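Local coordinates for protein sorbitol-6-phosphate dehydrogenase (Erwinia amylovora CFBP1430, PDB 5O3Z) that catalyses the NAD-dependent interconversion of sorbitol 6-phosphate and fructose 6-phosphate, as a member of the short-chain dehydrogenase/reductase family, at residues L75-D80 with F127-R133; F197-L201 with V215-Y219. All coordinates share one frame. Residues are numbered along the deposited sequence.

Contact 1 (L75-D80 with F127-R133)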
ATOM      1  N   LEU A  75      35.192  -9.816  -2.180  1.00 30.26           N
ATOM      2  CA  LEU A  75      35.057  -8.355  -2.256  1.00 27.84           C
ATOM      3  C   LEU A  75      35.003  -7.769  -0.897  1.00 26.60           C
ATOM      4  O   LEU A  75      35.711  -6.803  -0.598  1.00 27.15           O
ATOM      5  CB  LEU A  75      33.826  -7.939  -3.070  1.00 28.92           C
ATOM      6  CG  LEU A  75      33.494  -6.435  -3.162  1.00 27.73           C
ATOM      7  CD1 LEU A  75      34.403  -5.759  -4.155  1.00 29.48           C
ATOM      8  CD2 LEU A  75      32.025  -6.234  -3.494  1.00 27.22           C
ATOM      9  N   ALA A  76      34.233  -8.392   0.003  1.00 27.98           N
ATOM     10  CA  ALA A  76      34.164  -7.924   1.369  1.00 28.22           C
ATOM     11  C   ALA A  76      35.494  -8.001   2.058  1.00 31.35           C
ATOM     12  O   ALA A  76      35.901  -7.069   2.774  1.00 30.08           O
ATOM     13  CB  ALA A  76      33.136  -8.680   2.154  1.00 29.31           C
ATOM     14  N   ARG A  77      36.200  -9.110   1.886  1.00 32.87           N
ATOM     15  CA  ARG A  77      37.606  -9.185   2.446  1.00 33.47           C
ATOM     16  C   ARG A  77      38.500  -8.059   1.880  1.00 31.94           C
ATOM     17  O   ARG A  77      39.141  -7.362   2.632  1.00 31.31           O
ATOM     18  CB  ARG A  77      38.243 -10.576   2.223  1.00 35.07           C
ATOM     19  CG  ARG A  77      37.748 -11.590   3.239  1.00 38.15           C
ATOM     20  CD  ARG A  77      38.471 -12.937   3.232  1.00 38.82           C
ATOM     21  NE  ARG A  77      38.547 -13.475   1.875  1.00 41.54           N
ATOM     22  CZ  ARG A  77      37.639 -14.262   1.286  1.00 40.99           C
ATOM     23  NH1 ARG A  77      36.518 -14.665   1.921  1.00 43.38           N
ATOM     24  NH2 ARG A  77      37.851 -14.661   0.037  1.00 42.37           N
ATOM     25  N   ALA A  78      38.435  -7.842   0.573  1.00 31.49           N
ATOM     26  CA  ALA A  78      39.224  -6.831  -0.095  1.00 31.28           C
ATOM     27  C   ALA A  78      38.927  -5.407   0.384  1.00 34.55           C
ATOM     28  O   ALA A  78      39.830  -4.596   0.654  1.00 33.33           O
ATOM     29  CB  ALA A  78      39.007  -6.931  -1.595  1.00 32.00           C
ATOM     30  N   VAL A  79      37.650  -5.076   0.520  1.00 33.29           N
ATOM     31  CA  VAL A  79      37.292  -3.774   1.046  1.00 30.35           C
ATOM     32  C   VAL A  79      37.751  -3.616   2.480  1.00 31.11           C
ATOM     33  O   VAL A  79      38.231  -2.551   2.811  1.00 31.08           O
ATOM     34  CB  VAL A  79      35.741  -3.498   0.941  1.00 30.56           C
ATOM     35  CG1 VAL A  79      35.385  -2.185   1.605  1.00 32.01           C
ATOM     36  CG2 VAL A  79      35.290  -3.442  -0.509  1.00 31.26           C
ATOM     37  N   ASP A  80      37.635  -4.646   3.327  1.00 30.46           N
ATOM     38  CA  ASP A  80      38.032  -4.551   4.726  1.00 33.54           C
ATOM     39  C   ASP A  80      39.536  -4.379   4.800  1.00 35.86           C
ATOM     40  O   ASP A  80      40.013  -3.484   5.477  1.00 35.56           O
ATOM     41  CB  ASP A  80      37.641  -5.804   5.488  1.00 32.27           C
ATOM     42  CG  ASP A  80      37.926  -5.718   6.979  1.00 34.90           C
ATOM     43  OD1 ASP A  80      37.871  -4.626   7.618  1.00 36.52           O
ATOM     44  OD2 ASP A  80      38.105  -6.774   7.571  1.00 33.30           O
ATOM     45  N   PHE A 127      28.341  -7.492   3.916  1.00 25.67           N
ATOM     46  CA  PHE A 127      28.646  -6.199   4.478  1.00 25.54           C
ATOM     47  C   PHE A 127      27.974  -5.876   5.728  1.00 26.26           C
ATOM     48  O   PHE A 127      28.580  -5.226   6.555  1.00 28.68           O
ATOM     49  CB  PHE A 127      28.468  -5.155   3.454  1.00 24.99           C
ATOM     50  CG  PHE A 127      29.471  -5.252   2.371  1.00 25.47           C
ATOM     51  CD1 PHE A 127      30.788  -4.800   2.584  1.00 25.85           C
ATOM     52  CD2 PHE A 127      29.151  -5.851   1.178  1.00 25.00           C
ATOM     53  CE1 PHE A 127      31.721  -4.889   1.535  1.00 26.13           C
ATOM     54  CE2 PHE A 127      30.076  -5.956   0.141  1.00 24.97           C
ATOM     55  CZ  PHE A 127      31.354  -5.477   0.328  1.00 26.49           C
ATOM     56  N   SER A 128      26.747  -6.349   5.966  1.00 27.43           N
ATOM     57  CA  SER A 128      26.210  -6.315   7.336  1.00 25.32           C
ATOM     58  C   SER A 128      27.090  -6.952   8.396  1.00 26.67           C
ATOM     59  O   SER A 128      27.151  -6.440   9.533  1.00 24.46           O
ATOM     60  CB  SER A 128      24.803  -6.920   7.462  1.00 26.27           C
ATOM     61  OG  SER A 128      24.694  -8.288   7.114  1.00 25.38           O
ATOM     62  N   LYS A 129      27.742  -8.084   8.092  1.00 28.41           N
ATOM     63  CA  LYS A 129      28.636  -8.724   9.070  1.00 30.79           C
ATOM     64  C   LYS A 129      29.770  -7.768   9.460  1.00 27.23           C
ATOM     65  O   LYS A 129      30.123  -7.667  10.639  1.00 29.52           O
ATOM     66  CB  LYS A 129      29.294  -9.982   8.483  1.00 34.02           C
ATOM     67  CG  LYS A 129      28.379 -11.166   8.310  1.00 39.16           C
ATOM     68  CD  LYS A 129      28.926 -12.047   7.177  1.00 42.58           C
ATOM     69  CE  LYS A 129      28.710 -13.518   7.397  1.00 45.14           C
ATOM     70  NZ  LYS A 129      29.747 -14.035   8.318  1.00 48.59           N
ATOM     71  N   LEU A 130      30.333  -7.087   8.484  1.00 26.33           N
ATOM     72  CA  LEU A 130      31.411  -6.096   8.750  1.00 26.95           C
ATOM     73  C   LEU A 130      30.896  -4.965   9.622  1.00 29.02           C
ATOM     74  O   LEU A 130      31.641  -4.420  10.484  1.00 30.45           O
ATOM     75  CB  LEU A 130      32.035  -5.538   7.456  1.00 25.37           C
ATOM     76  CG  LEU A 130      32.895  -6.508   6.594  1.00 26.31           C
ATOM     77  CD1 LEU A 130      33.421  -5.812   5.323  1.00 26.08           C
ATOM     78  CD2 LEU A 130      34.066  -7.087   7.368  1.00 26.58           C
ATOM     79  N   MET A 131      29.632  -4.588   9.415  1.00 27.25           N
ATOM     80  CA  MET A 131      29.064  -3.431  10.102  1.00 26.59           C
ATOM     81  C   MET A 131      28.819  -3.815  11.536  1.00 27.23           C
ATOM     82  O   MET A 131      29.069  -3.020  12.452  1.00 32.46           O
ATOM     83  CB  MET A 131      27.737  -2.998   9.433  1.00 25.10           C
ATOM     84  CG  MET A 131      27.932  -2.151   8.241  1.00 25.55           C
ATOM     85  SD  MET A 131      26.336  -1.993   7.380  1.00 27.30           S
ATOM     86  CE  MET A 131      26.842  -1.374   5.799  1.00 23.73           C
ATOM     87  N   ILE A 132      28.325  -5.028  11.723  1.00 29.48           N
ATOM     88  CA  ILE A 132      28.107  -5.617  13.014  1.00 30.15           C
ATOM     89  C   ILE A 132      29.379  -5.809  13.817  1.00 32.87           C
ATOM     90  O   ILE A 132      29.432  -5.451  15.016  1.00 31.70           O
ATOM     91  CB  ILE A 132      27.369  -6.964  12.884  1.00 31.31           C
ATOM     92  CG1 ILE A 132      25.922  -6.666  12.456  1.00 31.90           C
ATOM     93  CG2 ILE A 132      27.339  -7.769  14.183  1.00 31.02           C
ATOM     94  CD1 ILE A 132      25.216  -7.875  11.891  1.00 30.72           C
ATOM     95  N   ARG A 133      30.391  -6.347  13.166  1.00 36.07           N
ATOM     96  CA  ARG A 133      31.684  -6.631  13.815  1.00 38.32           C
ATOM     97  C   ARG A 133      32.264  -5.390  14.423  1.00 35.78           C
ATOM     98  O   ARG A 133      32.635  -5.416  15.560  1.00 35.30           O
ATOM     99  CB  ARG A 133      32.695  -7.161  12.796  1.00 37.56           C
ATOM    100  CG  ARG A 133      34.010  -7.661  13.420  1.00 38.53           C
ATOM    101  CD  ARG A 133      35.095  -7.779  12.355  1.00 35.12           C
ATOM    102  NE  ARG A 133      35.472  -6.481  11.800  1.00 34.75           N
ATOM    103  CZ  ARG A 133      36.125  -6.281  10.642  1.00 35.59           C
ATOM    104  NH1 ARG A 133      36.500  -7.303   9.890  1.00 39.13           N
ATOM    105  NH2 ARG A 133      36.408  -5.049  10.220  1.00 36.43           N
TER

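Contact 2 (F197-L201 with V215-Y219)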
ATOM      1  N   PHE A 197      18.339   3.931 -21.626  1.00 52.43           N
ATOM      2  CA  PHE A 197      16.947   4.285 -21.977  1.00 46.63           C
ATOM      3  C   PHE A 197      16.935   4.783 -23.408  1.00 47.23           C
ATOM      4  O   PHE A 197      16.114   4.341 -24.230  1.00 43.97           O
ATOM      5  CB  PHE A 197      16.322   5.339 -21.024  1.00 44.66           C
ATOM      6  CG  PHE A 197      14.836   5.437 -21.173  1.00 42.61           C
ATOM      7  CD1 PHE A 197      14.268   6.015 -22.305  1.00 43.71           C
ATOM      8  CD2 PHE A 197      13.999   4.863 -20.239  1.00 43.57           C
ATOM      9  CE1 PHE A 197      12.892   6.044 -22.474  1.00 42.86           C
ATOM     10  CE2 PHE A 197      12.614   4.868 -20.418  1.00 41.48           C
ATOM     11  CZ  PHE A 197      12.056   5.465 -21.528  1.00 40.55           C
ATOM     12  N   GLN A 198      17.857   5.718 -23.665  1.00 47.78           N
ATOM     13  CA  GLN A 198      18.127   6.281 -24.985  1.00 50.04           C
ATOM     14  C   GLN A 198      18.332   5.243 -26.088  1.00 53.18           C
ATOM     15  O   GLN A 198      17.889   5.457 -27.220  1.00 51.16           O
ATOM     16  CB  GLN A 198      19.355   7.188 -24.916  1.00 47.82           C
ATOM     17  CG  GLN A 198      19.081   8.566 -24.335  1.00 51.40           C
ATOM     18  CD  GLN A 198      18.000   9.312 -25.098  1.00 49.10           C
ATOM     19  OE1 GLN A 198      18.032   9.378 -26.323  1.00 52.52           O
ATOM     20  NE2 GLN A 198      17.012   9.843 -24.381  1.00 47.71           N
ATOM     21  N   SER A 199      18.987   4.128 -25.761  1.00 55.10           N
ATOM     22  CA  SER A 199      19.272   3.088 -26.774  1.00 56.23           C
ATOM     23  C   SER A 199      18.048   2.220 -27.037  1.00 55.73           C
ATOM     24  O   SER A 199      17.918   1.643 -28.118  1.00 56.13           O
ATOM     25  CB  SER A 199      20.485   2.228 -26.386  1.00 56.13           C
ATOM     26  OG  SER A 199      20.429   1.840 -25.030  1.00 59.18           O
ATOM     27  N   LEU A 200      17.144   2.157 -26.062  1.00 56.49           N
ATOM     28  CA  LEU A 200      15.921   1.356 -26.176  1.00 56.92           C
ATOM     29  C   LEU A 200      14.711   2.078 -26.770  1.00 56.83           C
ATOM     30  O   LEU A 200      13.639   1.489 -26.890  1.00 56.17           O
ATOM     31  CB  LEU A 200      15.555   0.781 -24.805  1.00 55.94           C
ATOM     32  CG  LEU A 200      16.503  -0.317 -24.309  1.00 60.54           C
ATOM     33  CD1 LEU A 200      16.227  -0.682 -22.851  1.00 56.90           C
ATOM     34  CD2 LEU A 200      16.436  -1.554 -25.224  1.00 59.41           C
ATOM     35  N   LEU A 201      14.872   3.338 -27.157  1.00 59.61           N
ATOM     36  CA  LEU A 201      13.762   4.083 -27.752  1.00 58.57           C
ATOM     37  C   LEU A 201      13.034   3.299 -28.867  1.00 55.87           C
ATOM     38  O   LEU A 201      11.806   3.160 -28.792  1.00 56.84           O
ATOM     39  CB  LEU A 201      14.214   5.488 -28.187  1.00 61.46           C
ATOM     40  CG  LEU A 201      14.720   6.369 -27.019  1.00 65.27           C
ATOM     41  CD1 LEU A 201      15.233   7.700 -27.530  1.00 63.93           C
ATOM     42  CD2 LEU A 201      13.691   6.591 -25.913  1.00 61.79           C
ATOM     43  N   VAL A 215       8.658   8.908 -27.846  1.00 53.89           N
ATOM     44  CA  VAL A 215       8.782   8.025 -26.690  1.00 52.65           C
ATOM     45  C   VAL A 215       9.065   8.766 -25.371  1.00 46.77           C
ATOM     46  O   VAL A 215       8.403   8.502 -24.371  1.00 46.96           O
ATOM     47  CB  VAL A 215       9.783   6.886 -26.974  1.00 54.12           C
ATOM     48  CG1 VAL A 215      10.005   6.004 -25.727  1.00 53.54           C
ATOM     49  CG2 VAL A 215       9.241   6.046 -28.114  1.00 51.88           C
ATOM     50  N   GLU A 216       9.997   9.704 -25.372  1.00 44.88           N
ATOM     51  CA  GLU A 216      10.272  10.497 -24.164  1.00 46.55           C
ATOM     52  C   GLU A 216       9.084  11.362 -23.752  1.00 43.54           C
ATOM     53  O   GLU A 216       8.692  11.312 -22.598  1.00 40.58           O
ATOM     54  CB  GLU A 216      11.534  11.332 -24.289  1.00 45.30           C
ATOM     55  CG  GLU A 216      12.802  10.565 -24.029  1.00 45.59           C
ATOM     56  CD  GLU A 216      13.993  11.499 -23.922  1.00 48.58           C
ATOM     57  OE1 GLU A 216      14.007  12.398 -23.036  1.00 54.04           O
ATOM     58  OE2 GLU A 216      14.933  11.350 -24.719  1.00 48.59           O
ATOM     59  N   PRO A 217       8.488  12.115 -24.697  1.00 45.83           N
ATOM     60  CA  PRO A 217       7.194  12.782 -24.461  1.00 43.00           C
ATOM     61  C   PRO A 217       6.121  11.892 -23.915  1.00 42.03           C
ATOM     62  O   PRO A 217       5.425  12.269 -22.988  1.00 41.22           O
ATOM     63  CB  PRO A 217       6.776  13.245 -25.866  1.00 43.22           C
ATOM     64  CG  PRO A 217       8.091  13.590 -26.501  1.00 43.65           C
ATOM     65  CD  PRO A 217       9.091  12.559 -25.979  1.00 44.62           C
ATOM     66  N   TYR A 218       5.960  10.724 -24.501  1.00 40.96           N
ATOM     67  CA  TYR A 218       5.029   9.773 -23.977  1.00 41.68           C
ATOM     68  C   TYR A 218       5.248   9.469 -22.469  1.00 40.84           C
ATOM     69  O   TYR A 218       4.272   9.373 -21.702  1.00 35.21           O
ATOM     70  CB  TYR A 218       5.101   8.483 -24.789  1.00 45.81           C
ATOM     71  CG  TYR A 218       4.228   7.404 -24.243  1.00 44.43           C
ATOM     72  CD1 TYR A 218       2.865   7.400 -24.509  1.00 46.86           C
ATOM     73  CD2 TYR A 218       4.740   6.425 -23.407  1.00 43.94           C
ATOM     74  CE1 TYR A 218       2.055   6.414 -24.001  1.00 48.32           C
ATOM     75  CE2 TYR A 218       3.927   5.451 -22.887  1.00 47.29           C
ATOM     76  CZ  TYR A 218       2.600   5.445 -23.206  1.00 46.44           C
ATOM     77  OH  TYR A 218       1.808   4.474 -22.682  1.00 52.96           O
ATOM     78  N   TYR A 219       6.496   9.301 -22.025  1.00 38.67           N
ATOM     79  CA  TYR A 219       6.703   8.894 -20.632  1.00 36.23           C
ATOM     80  C   TYR A 219       6.694  10.106 -19.702  1.00 34.03           C
ATOM     81  O   TYR A 219       6.236  10.033 -18.565  1.00 34.49           O
ATOM     82  CB  TYR A 219       7.945   7.996 -20.470  1.00 38.20           C
ATOM     83  CG  TYR A 219       7.717   6.546 -20.915  1.00 39.54           C
ATOM     84  CD1 TYR A 219       6.773   5.738 -20.263  1.00 42.43           C
ATOM     85  CD2 TYR A 219       8.433   5.994 -21.983  1.00 42.06           C
ATOM     86  CE1 TYR A 219       6.556   4.433 -20.652  1.00 40.95           C
ATOM     87  CE2 TYR A 219       8.234   4.674 -22.380  1.00 42.74           C
ATOM     88  CZ  TYR A 219       7.303   3.903 -21.705  1.00 42.75           C
ATOM     89  OH  TYR A 219       7.070   2.613 -22.095  1.00 44.22           O
TER

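Contact 1 (L75-D80 with F127-R133)
Helix segments 75-80 and 127-133 approach to 10.6 Å between axes at 38°, and their one charged link is two-pronged. Arg133 NH1 donates to Asp80 OD2 at 2.9 Å (172° at the hydrogen) and Arg133 NH2 to Asp80 OD1 at 3.0 Å (179°), so both carboxylate oxygens face the guanidinium edge in a nearly linear, bidentate salt bridge. Arg133 NE and NH2 each have a further hydrogen bond just beyond the ends of the segments. Several main-chain groups are paired within their own helix: Asp80 N bonds Ala76 O at 3.0 Å and Arg133 N bonds Lys129 O at 2.9 Å. Ser128 OG, well away from segment 75-80, is bonded to Ser124 O and Arg125 O.

Toward the sheet from the ion pair the contact is apolar. Ala76 CB sits over one face of the Phe127 ring, 4.1 Å from Phe127 CE1, while Val79 and Leu75 touch its edge, with Leu75 CD2 4.0 Å from Phe127 CZ. Leu130 CD1 lies 3.8 Å from Ala76 O, between the ring and the charges. Val79 and Phe127 also reach Val10 of strand 8-12, where helices 69-83 and 106-133 pack side by side on the parallel sheet of the Rossmann-type core. Hydrophobic packing beside the sheet thus needs no polar partners, whereas the ion pair at the more exposed border matches its charges and adds directional bonds between the helices.

Contact 2 (F197-L201 with V215-Y219)
Glu216, Phe197 and Val215 organise the meeting of 197-201 with 215-219, losing 56, 51 and 50 Å² respectively to the opposite segment; Leu201 matches Val215 at 50 Å². Glu216 supplies the polar link: its OE2 accepts a short hydrogen bond from Gln198 NE2 at 2.6 Å, with an angle of 148° at the hydrogen. Gln198 NE2 also donates to Leu192 O, so one amide nitrogen joins the helix 215-220 side chain to the chain just before helix 195-199.

Phe197 directs its CA-to-CB bond toward the other segment. The ring's CZ comes within 3.7 Å of Tyr219 CD2, which lies near the plane of the Phe197 ring; the two ring planes stand at 89° with centroids 6.0 Å apart, an oblique pair. Phe197 CE1 is 4.3 Å from Val215 CG1. That same methyl meets Leu201 CD2 at 3.7 Å, so Val215 bridges the aromatic and aliphatic parts of the interface, next to the closest CA pair, Leu201 and Val215, at 6.4 Å. Tyr204 of helix 201-208 meets both the Phe197 ring, planes at about 25°, and Val215.

Short helices packed on one another in this way, inserted between strand 182-188 and helix 231-242, correspond in position to the variable substrate-binding region of the short-chain dehydrogenase/reductase fold, which borders the substrate pocket in relatives and probably does so here.

Overall arrangement
Contact 1 closes at residue 133 before contact 2 opens at 197. Their centres are 39 Å apart, their nearest atoms about 25 Å, and they lie on opposite sides of the chain's centre, so neither touches the other. Contact 1 joins helices 69-83 and 106-133, which flank strand 88-91 in sequence and pack against the seven-stranded parallel sheet of the Rossmann-type core. Contact 2 instead ties together short helices that follow strand 182-188, the sixth strand, before the chain returns through helix 231-242 to strand 253-256. A neighbouring subunit comes within reach of contact 1 but does not touch contact 2. The pair therefore samples the core scaffold and a helical insertion between its last two strands.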